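Polyketide biosynthesis 3-hydroxy-3-methylglutaryl-ACP synthase PksG (Bacillus subtilis, PDB 4YXT) catalyses the aldol condensation of an acetyl group carried by AcpK with a beta-ketothioester polyketide intermediate on PksL during bacillaene biosynthesis. Local coordinates at residues Lys111-Met123 with Phe324-Ser336. The protein carries 1 engineered substitution. Sequence-based numbering, arbitrary orientation.
Sequences KQACYSGTAGFQM and FSYGSGCCSEFYS
C114 and G327 bring the two backbones together, their CA atoms 4.0 Å apart, while helix 116-123 runs over the hairpin of strands 324-327 and 331-336 at 55° to strand 331-336, the axes 9.1 Å apart. The Y115 ring turns one face to C331, whose SG lies 4.1 Å from the centroid in a sulfur-aromatic contact. With CG anti to the backbone N (chi1 177°), the ring carries its OH to E333, where it donates to OE2 (2.8 Å), nearly in line with the C-O bond; OE1 of E333 forms a salt bridge with R106 of the second subunit. In the thiolase fold the reactive cysteine sits in the loop that leads into a buried helix; here that loop holds C114, probably the residue that carries the acyl-thioester intermediate, beside H250. CB of C114 lies 3.1 Å from O of Y326, and CA of G327 is 3.6 Å from N of C114, backbone packed directly on backbone. One water ties O of C114 to OG of S325 and N of Y326. Farther along, OG1 of T118 and OH of Y335 share a hydrogen bond (3.1 Å), while the Q122 amide, nearly perpendicular to the Y335 ring, sets NE2 3.5 Å above its face.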
ATOM      1  N   LYS A 111      -0.112  -3.395   0.312  1.00 20.92           N
ATOM      2  CA  LYS A 111      -0.896  -4.600   0.633  1.00 24.97           C
ATOM      3  C   LYS A 111      -1.280  -5.255  -0.689  1.00 23.67           C
ATOM      4  O   LYS A 111      -1.838  -4.611  -1.591  1.00 19.04           O
ATOM      5  CB  LYS A 111      -2.165  -4.239   1.411  1.00 25.00           C
ATOM      6  CG  LYS A 111      -2.960  -5.445   1.931  1.00 30.46           C
ATOM      7  CD  LYS A 111      -4.480  -5.188   2.104  1.00 31.33           C
ATOM      8  CE  LYS A 111      -4.728  -4.289   3.315  1.00 33.63           C
ATOM      9  NZ  LYS A 111      -6.128  -3.777   3.449  1.00 33.83           N
ATOM     10  N   GLN A 112      -0.930  -6.530  -0.816  1.00 25.21           N
ATOM     11  CA  GLN A 112      -1.529  -7.399  -1.833  1.00 24.01           C
ATOM     12  C   GLN A 112      -1.050  -8.815  -1.596  1.00 20.22           C
ATOM     13  O   GLN A 112      -0.462  -9.436  -2.446  1.00 20.41           O
ATOM     14  CB  GLN A 112      -1.238  -6.913  -3.267  1.00 25.77           C
ATOM     15  CG  GLN A 112      -1.865  -7.735  -4.393  1.00 27.51           C
ATOM     16  CD  GLN A 112      -3.093  -8.531  -3.996  1.00 31.02           C
ATOM     17  OE1 GLN A 112      -3.131  -9.751  -4.128  1.00 38.97           O
ATOM     18  NE2 GLN A 112      -4.101  -7.852  -3.533  1.00 32.41           N
ATOM     19  N   ALA A 113      -1.363  -9.306  -0.415  1.00 20.76           N
ATOM     20  CA  ALA A 113      -0.922 -10.616   0.062  1.00 20.66           C
ATOM     21  C   ALA A 113       0.539 -10.758  -0.244  1.00 17.35           C
ATOM     22  O   ALA A 113       1.266  -9.809  -0.021  1.00 16.14           O
ATOM     23  CB  ALA A 113      -1.779 -11.756  -0.523  1.00 20.79           C
ATOM     24  N   CYS A 114       0.972 -11.888  -0.782  1.00 15.54           N
ATOM     25  CA  CYS A 114       2.379 -12.184  -0.836  1.00 16.63           C
ATOM     26  C   CYS A 114       3.119 -11.375  -1.951  1.00 15.46           C
ATOM     27  O   CYS A 114       4.351 -11.365  -1.997  1.00 17.69           O
ATOM     28  CB  CYS A 114       2.554 -13.688  -1.097  1.00 19.54           C
ATOM     29  SG  CYS A 114       1.396 -14.768  -0.143  1.00 24.67           S
ATOM     30  N   TYR A 115       2.385 -10.670  -2.780  1.00 13.87           N
ATOM     31  CA  TYR A 115       2.959  -9.822  -3.889  1.00 15.95           C
ATOM     32  C   TYR A 115       3.403  -8.443  -3.363  1.00 15.67           C
ATOM     33  O   TYR A 115       4.133  -7.682  -4.025  1.00 16.05           O
ATOM     34  CB  TYR A 115       1.859  -9.672  -5.000  1.00 16.27           C
ATOM     35  CG  TYR A 115       2.236  -8.803  -6.124  1.00 16.29           C
ATOM     36  CD1 TYR A 115       3.182  -9.214  -7.038  1.00 18.34           C
ATOM     37  CD2 TYR A 115       1.702  -7.540  -6.253  1.00 16.31           C
ATOM     38  CE1 TYR A 115       3.579  -8.378  -8.072  1.00 17.63           C
ATOM     39  CE2 TYR A 115       2.074  -6.709  -7.290  1.00 16.66           C
ATOM     40  CZ  TYR A 115       3.016  -7.120  -8.177  1.00 17.86           C
ATOM     41  OH  TYR A 115       3.398  -6.278  -9.220  1.00 20.70           O
ATOM     42  N   SER A 116       3.008  -8.151  -2.135  1.00 15.08           N
ATOM     43  CA  SER A 116       3.272  -6.864  -1.554  1.00 17.28           C
ATOM     44  C   SER A 116       4.746  -6.448  -1.683  1.00 16.53           C
ATOM     45  O   SER A 116       5.035  -5.328  -1.984  1.00 16.57           O
ATOM     46  CB  SER A 116       2.845  -6.865  -0.094  1.00 18.18           C
ATOM     47  OG  SER A 116       3.785  -7.650   0.626  1.00 23.14           O
ATOM     48  N   GLY A 117       5.650  -7.396  -1.471  1.00 17.24           N
ATOM     49  CA  GLY A 117       7.026  -7.163  -1.432  1.00 17.91           C
ATOM     50  C   GLY A 117       7.475  -6.619  -2.780  1.00 18.34           C
ATOM     51  O   GLY A 117       8.085  -5.567  -2.839  1.00 17.46           O
ATOM     52  N   THR A 118       7.136  -7.337  -3.840  1.00 17.61           N
ATOM     53  CA  THR A 118       7.430  -6.924  -5.205  1.00 17.97           C
ATOM     54  C   THR A 118       6.824  -5.589  -5.648  1.00 17.93           C
ATOM     55  O   THR A 118       7.445  -4.804  -6.437  1.00 18.84           O
ATOM     56  CB  THR A 118       6.951  -8.056  -6.138  1.00 18.18           C
ATOM     57  OG1 THR A 118       7.836  -9.167  -5.975  1.00 21.17           O
ATOM     58  CG2 THR A 118       6.930  -7.628  -7.573  1.00 17.46           C
ATOM     59  N   ALA A 119       5.587  -5.371  -5.248  1.00 17.21           N
ATOM     60  CA  ALA A 119       4.873  -4.128  -5.500  1.00 16.54           C
ATOM     61  C   ALA A 119       5.750  -3.033  -4.891  1.00 16.41           C
ATOM     62  O   ALA A 119       6.175  -2.125  -5.575  1.00 20.25           O
ATOM     63  CB  ALA A 119       3.474  -4.149  -4.865  1.00 16.22           C
ATOM     64  N   GLY A 120       6.111  -3.182  -3.641  1.00 16.74           N
ATOM     65  CA  GLY A 120       7.013  -2.224  -2.975  1.00 16.76           C
ATOM     66  C   GLY A 120       8.284  -1.909  -3.769  1.00 16.66           C
ATOM     67  O   GLY A 120       8.613  -0.746  -4.060  1.00 15.25           O
ATOM     68  N   PHE A 121       8.994  -2.980  -4.119  1.00 17.78           N
ATOM     69  CA  PHE A 121      10.292  -2.889  -4.759  1.00 19.40           C
ATOM     70  C   PHE A 121      10.167  -2.315  -6.146  1.00 19.02           C
ATOM     71  O   PHE A 121      10.997  -1.508  -6.543  1.00 21.64           O
ATOM     72  CB  PHE A 121      10.931  -4.291  -4.769  1.00 21.31           C
ATOM     73  CG  PHE A 121      12.144  -4.422  -5.632  1.00 22.62           C
ATOM     74  CD1 PHE A 121      13.343  -3.861  -5.247  1.00 23.66           C
ATOM     75  CD2 PHE A 121      12.091  -5.130  -6.808  1.00 25.94           C
ATOM     76  CE1 PHE A 121      14.466  -3.980  -6.044  1.00 25.34           C
ATOM     77  CE2 PHE A 121      13.219  -5.266  -7.619  1.00 25.36           C
ATOM     78  CZ  PHE A 121      14.408  -4.705  -7.220  1.00 24.50           C
ATOM     79  N   GLN A 122       9.152  -2.705  -6.902  1.00 18.36           N
ATOM     80  CA  GLN A 122       8.942  -2.079  -8.214  1.00 19.84           C
ATOM     81  C   GLN A 122       8.682  -0.586  -8.123  1.00 20.81           C
ATOM     82  O   GLN A 122       9.167   0.209  -8.980  1.00 23.88           O
ATOM     83  CB  GLN A 122       7.842  -2.736  -9.021  1.00 18.61           C
ATOM     84  CG  GLN A 122       8.212  -4.080  -9.520  1.00 19.64           C
ATOM     85  CD  GLN A 122       9.521  -4.143 -10.298  1.00 24.92           C
ATOM     86  OE1 GLN A 122      10.023  -3.131 -10.831  1.00 24.22           O
ATOM     87  NE2 GLN A 122      10.070  -5.361 -10.391  1.00 28.15           N
ATOM     88  N   MET A 123       7.966  -0.183  -7.103  1.00 17.88           N
ATOM     89  CA  MET A 123       7.640   1.199  -6.998  1.00 19.36           C
ATOM     90  C   MET A 123       8.923   1.923  -6.587  1.00 16.53           C
ATOM     91  O   MET A 123       9.143   3.005  -7.054  1.00 16.99           O
ATOM     92  CB  MET A 123       6.519   1.460  -5.992  1.00 20.79           C
ATOM     93  CG  MET A 123       5.183   0.860  -6.366  1.00 23.50           C
ATOM     94  SD  MET A 123       4.403   1.425  -7.909  1.00 29.95           S
ATOM     95  CE  MET A 123       4.703   0.000  -8.956  1.00 24.86           C
ATOM     96  N   PHE A 324      10.077 -14.779  -9.823  1.00 20.22           N
ATOM     97  CA  PHE A 324       8.645 -14.924  -9.960  1.00 19.15           C
ATOM     98  C   PHE A 324       7.998 -14.626  -8.663  1.00 17.82           C
ATOM     99  O   PHE A 324       8.233 -15.320  -7.731  1.00 17.97           O
ATOM    100  CB  PHE A 324       8.259 -16.347 -10.349  1.00 18.90           C
ATOM    101  CG  PHE A 324       6.788 -16.588 -10.322  1.00 19.59           C
ATOM    102  CD1 PHE A 324       5.945 -15.899 -11.197  1.00 20.09           C
ATOM    103  CD2 PHE A 324       6.242 -17.473  -9.432  1.00 19.65           C
ATOM    104  CE1 PHE A 324       4.572 -16.094 -11.179  1.00 21.69           C
ATOM    105  CE2 PHE A 324       4.870 -17.686  -9.396  1.00 21.97           C
ATOM    106  CZ  PHE A 324       4.025 -16.987 -10.264  1.00 21.99           C
ATOM    107  N   SER A 325       7.108 -13.649  -8.642  1.00 18.41           N
ATOM    108  CA  SER A 325       6.311 -13.288  -7.460  1.00 17.00           C
ATOM    109  C   SER A 325       4.834 -13.633  -7.609  1.00 16.97           C
ATOM    110  O   SER A 325       4.219 -13.451  -8.688  1.00 16.88           O
ATOM    111  CB  SER A 325       6.464 -11.759  -7.253  1.00 18.26           C
ATOM    112  OG  SER A 325       5.531 -11.195  -6.356  1.00 18.77           O
ATOM    113  N   TYR A 326       4.236 -14.096  -6.507  1.00 18.92           N
ATOM    114  CA  TYR A 326       2.826 -14.415  -6.491  1.00 20.06           C
ATOM    115  C   TYR A 326       2.233 -13.962  -5.196  1.00 19.41           C
ATOM    116  O   TYR A 326       2.764 -14.213  -4.145  1.00 20.18           O
ATOM    117  CB  TYR A 326       2.577 -15.920  -6.587  1.00 19.01           C
ATOM    118  CG  TYR A 326       1.074 -16.250  -6.529  1.00 18.84           C
ATOM    119  CD1 TYR A 326       0.477 -16.718  -5.378  1.00 18.26           C
ATOM    120  CD2 TYR A 326       0.255 -16.058  -7.660  1.00 19.52           C
ATOM    121  CE1 TYR A 326      -0.892 -16.987  -5.340  1.00 19.02           C
ATOM    122  CE2 TYR A 326      -1.106 -16.316  -7.618  1.00 19.65           C
ATOM    123  CZ  TYR A 326      -1.668 -16.783  -6.453  1.00 19.39           C
ATOM    124  OH  TYR A 326      -3.017 -16.980  -6.433  1.00 19.52           O
ATOM    125  N   GLY A 327       1.071 -13.383  -5.271  1.00 20.01           N
ATOM    126  CA  GLY A 327       0.278 -13.241  -4.093  1.00 20.03           C
ATOM    127  C   GLY A 327      -1.129 -13.650  -4.396  1.00 20.34           C
ATOM    128  O   GLY A 327      -1.638 -13.409  -5.490  1.00 20.75           O
ATOM    129  N   SER A 328      -1.770 -14.233  -3.392  1.00 19.84           N
ATOM    130  CA  SER A 328      -3.154 -14.563  -3.440  1.00 20.15           C
ATOM    131  C   SER A 328      -4.019 -13.413  -3.726  1.00 17.90           C
ATOM    132  O   SER A 328      -3.752 -12.326  -3.250  1.00 17.76           O
ATOM    133  CB  SER A 328      -3.594 -15.095  -2.068  1.00 23.29           C
ATOM    134  OG  SER A 328      -3.071 -16.369  -1.902  1.00 26.05           O
ATOM    135  N   GLY A 329      -5.121 -13.651  -4.428  1.00 17.11           N
ATOM    136  CA  GLY A 329      -6.140 -12.625  -4.485  1.00 18.86           C
ATOM    137  C   GLY A 329      -6.651 -12.142  -5.823  1.00 22.01           C
ATOM    138  O   GLY A 329      -7.860 -11.906  -5.910  1.00 24.06           O
ATOM    139  N   CYS A 330      -5.798 -11.959  -6.862  1.00 19.03           N
ATOM    140  CA  CYS A 330      -4.392 -12.318  -6.889  1.00 19.56           C
ATOM    141  C   CYS A 330      -3.641 -11.367  -7.837  1.00 18.79           C
ATOM    142  O   CYS A 330      -4.262 -10.716  -8.660  1.00 18.18           O
ATOM    143  CB  CYS A 330      -4.194 -13.717  -7.434  1.00 22.10           C
ATOM    144  SG  CYS A 330      -4.038 -13.849  -9.259  1.00 24.96           S
ATOM    145  N   CYS A 331      -2.339 -11.256  -7.663  1.00 17.96           N
ATOM    146  CA  CYS A 331      -1.460 -10.526  -8.615  1.00 19.59           C
ATOM    147  C   CYS A 331      -0.110 -11.231  -8.646  1.00 19.60           C
ATOM    148  O   CYS A 331       0.254 -11.916  -7.658  1.00 23.07           O
ATOM    149  CB  CYS A 331      -1.281  -8.996  -8.266  1.00 18.27           C
ATOM    150  SG  CYS A 331      -0.642  -8.027  -9.682  1.00 20.20           S
ATOM    151  N   SER A 332       0.630 -11.052  -9.744  1.00 18.52           N
ATOM    152  CA  SER A 332       1.889 -11.723  -9.909  1.00 18.89           C
ATOM    153  C   SER A 332       2.810 -10.984 -10.887  1.00 19.93           C
ATOM    154  O   SER A 332       2.376 -10.105 -11.616  1.00 20.36           O
ATOM    155  CB  SER A 332       1.677 -13.183 -10.360  1.00 19.02           C
ATOM    156  OG  SER A 332       1.064 -13.315 -11.629  1.00 19.89           O
ATOM    157  N   GLU A 333       4.098 -11.322 -10.861  1.00 19.39           N
ATOM    158  CA  GLU A 333       5.070 -10.668 -11.702  1.00 19.18           C
ATOM    159  C   GLU A 333       6.348 -11.513 -11.867  1.00 20.42           C
ATOM    160  O   GLU A 333       6.837 -12.085 -10.904  1.00 20.86           O
ATOM    161  CB  GLU A 333       5.465  -9.294 -11.166  1.00 18.92           C
ATOM    162  CG  GLU A 333       6.369  -8.448 -12.131  1.00 19.68           C
ATOM    163  CD  GLU A 333       6.401  -6.920 -11.795  1.00 22.15           C
ATOM    164  OE1 GLU A 333       7.236  -6.169 -12.352  1.00 24.81           O
ATOM    165  OE2 GLU A 333       5.584  -6.423 -10.975  1.00 23.29           O
ATOM    166  N   PHE A 334       6.893 -11.511 -13.093  1.00 19.82           N
ATOM    167  CA  PHE A 334       8.159 -12.103 -13.368  1.00 19.77           C
ATOM    168  C   PHE A 334       9.069 -11.011 -13.825  1.00 19.69           C
ATOM    169  O   PHE A 334       8.742 -10.283 -14.731  1.00 20.09           O
ATOM    170  CB  PHE A 334       8.042 -13.180 -14.448  1.00 19.33           C
ATOM    171  CG  PHE A 334       9.324 -13.864 -14.733  1.00 20.15           C
ATOM    172  CD1 PHE A 334      10.172 -13.392 -15.732  1.00 19.54           C
ATOM    173  CD2 PHE A 334       9.707 -14.974 -13.999  1.00 20.47           C
ATOM    174  CE1 PHE A 334      11.370 -14.020 -15.973  1.00 22.33           C
ATOM    175  CE2 PHE A 334      10.912 -15.623 -14.248  1.00 20.64           C
ATOM    176  CZ  PHE A 334      11.754 -15.142 -15.215  1.00 21.94           C
ATOM    177  N   TYR A 335      10.251 -10.952 -13.249  1.00 19.78           N
ATOM    178  CA  TYR A 335      11.219  -9.979 -13.649  1.00 20.19           C
ATOM    179  C   TYR A 335      12.615 -10.511 -13.376  1.00 21.77           C
ATOM    180  O   TYR A 335      12.778 -11.559 -12.773  1.00 21.80           O
ATOM    181  CB  TYR A 335      11.009  -8.690 -12.839  1.00 21.07           C
ATOM    182  CG  TYR A 335      10.910  -8.834 -11.336  1.00 21.01           C
ATOM    183  CD1 TYR A 335       9.832  -9.441 -10.737  1.00 21.31           C
ATOM    184  CD2 TYR A 335      11.907  -8.316 -10.505  1.00 23.48           C
ATOM    185  CE1 TYR A 335       9.727  -9.526  -9.360  1.00 22.12           C
ATOM    186  CE2 TYR A 335      11.819  -8.403  -9.137  1.00 24.34           C
ATOM    187  CZ  TYR A 335      10.730  -9.002  -8.570  1.00 23.59           C
ATOM    188  OH  TYR A 335      10.652  -9.043  -7.209  1.00 30.29           O
ATOM    189  N   SER A 336      13.619  -9.769 -13.822  1.00 23.21           N
ATOM    190  CA  SER A 336      14.969 -10.262 -13.846  1.00 24.45           C
ATOM    191  C   SER A 336      15.923  -9.173 -13.460  1.00 23.56           C
ATOM    192  O   SER A 336      15.566  -7.986 -13.483  1.00 24.68           O
ATOM    193  CB  SER A 336      15.331 -10.774 -15.238  1.00 24.46           C
ATOM    194  OG  SER A 336      15.328  -9.715 -16.147  1.00 25.12           O
TER
HETATM  195  O   HOH W   1       5.453 -13.160  -4.184  1.00 27.65           O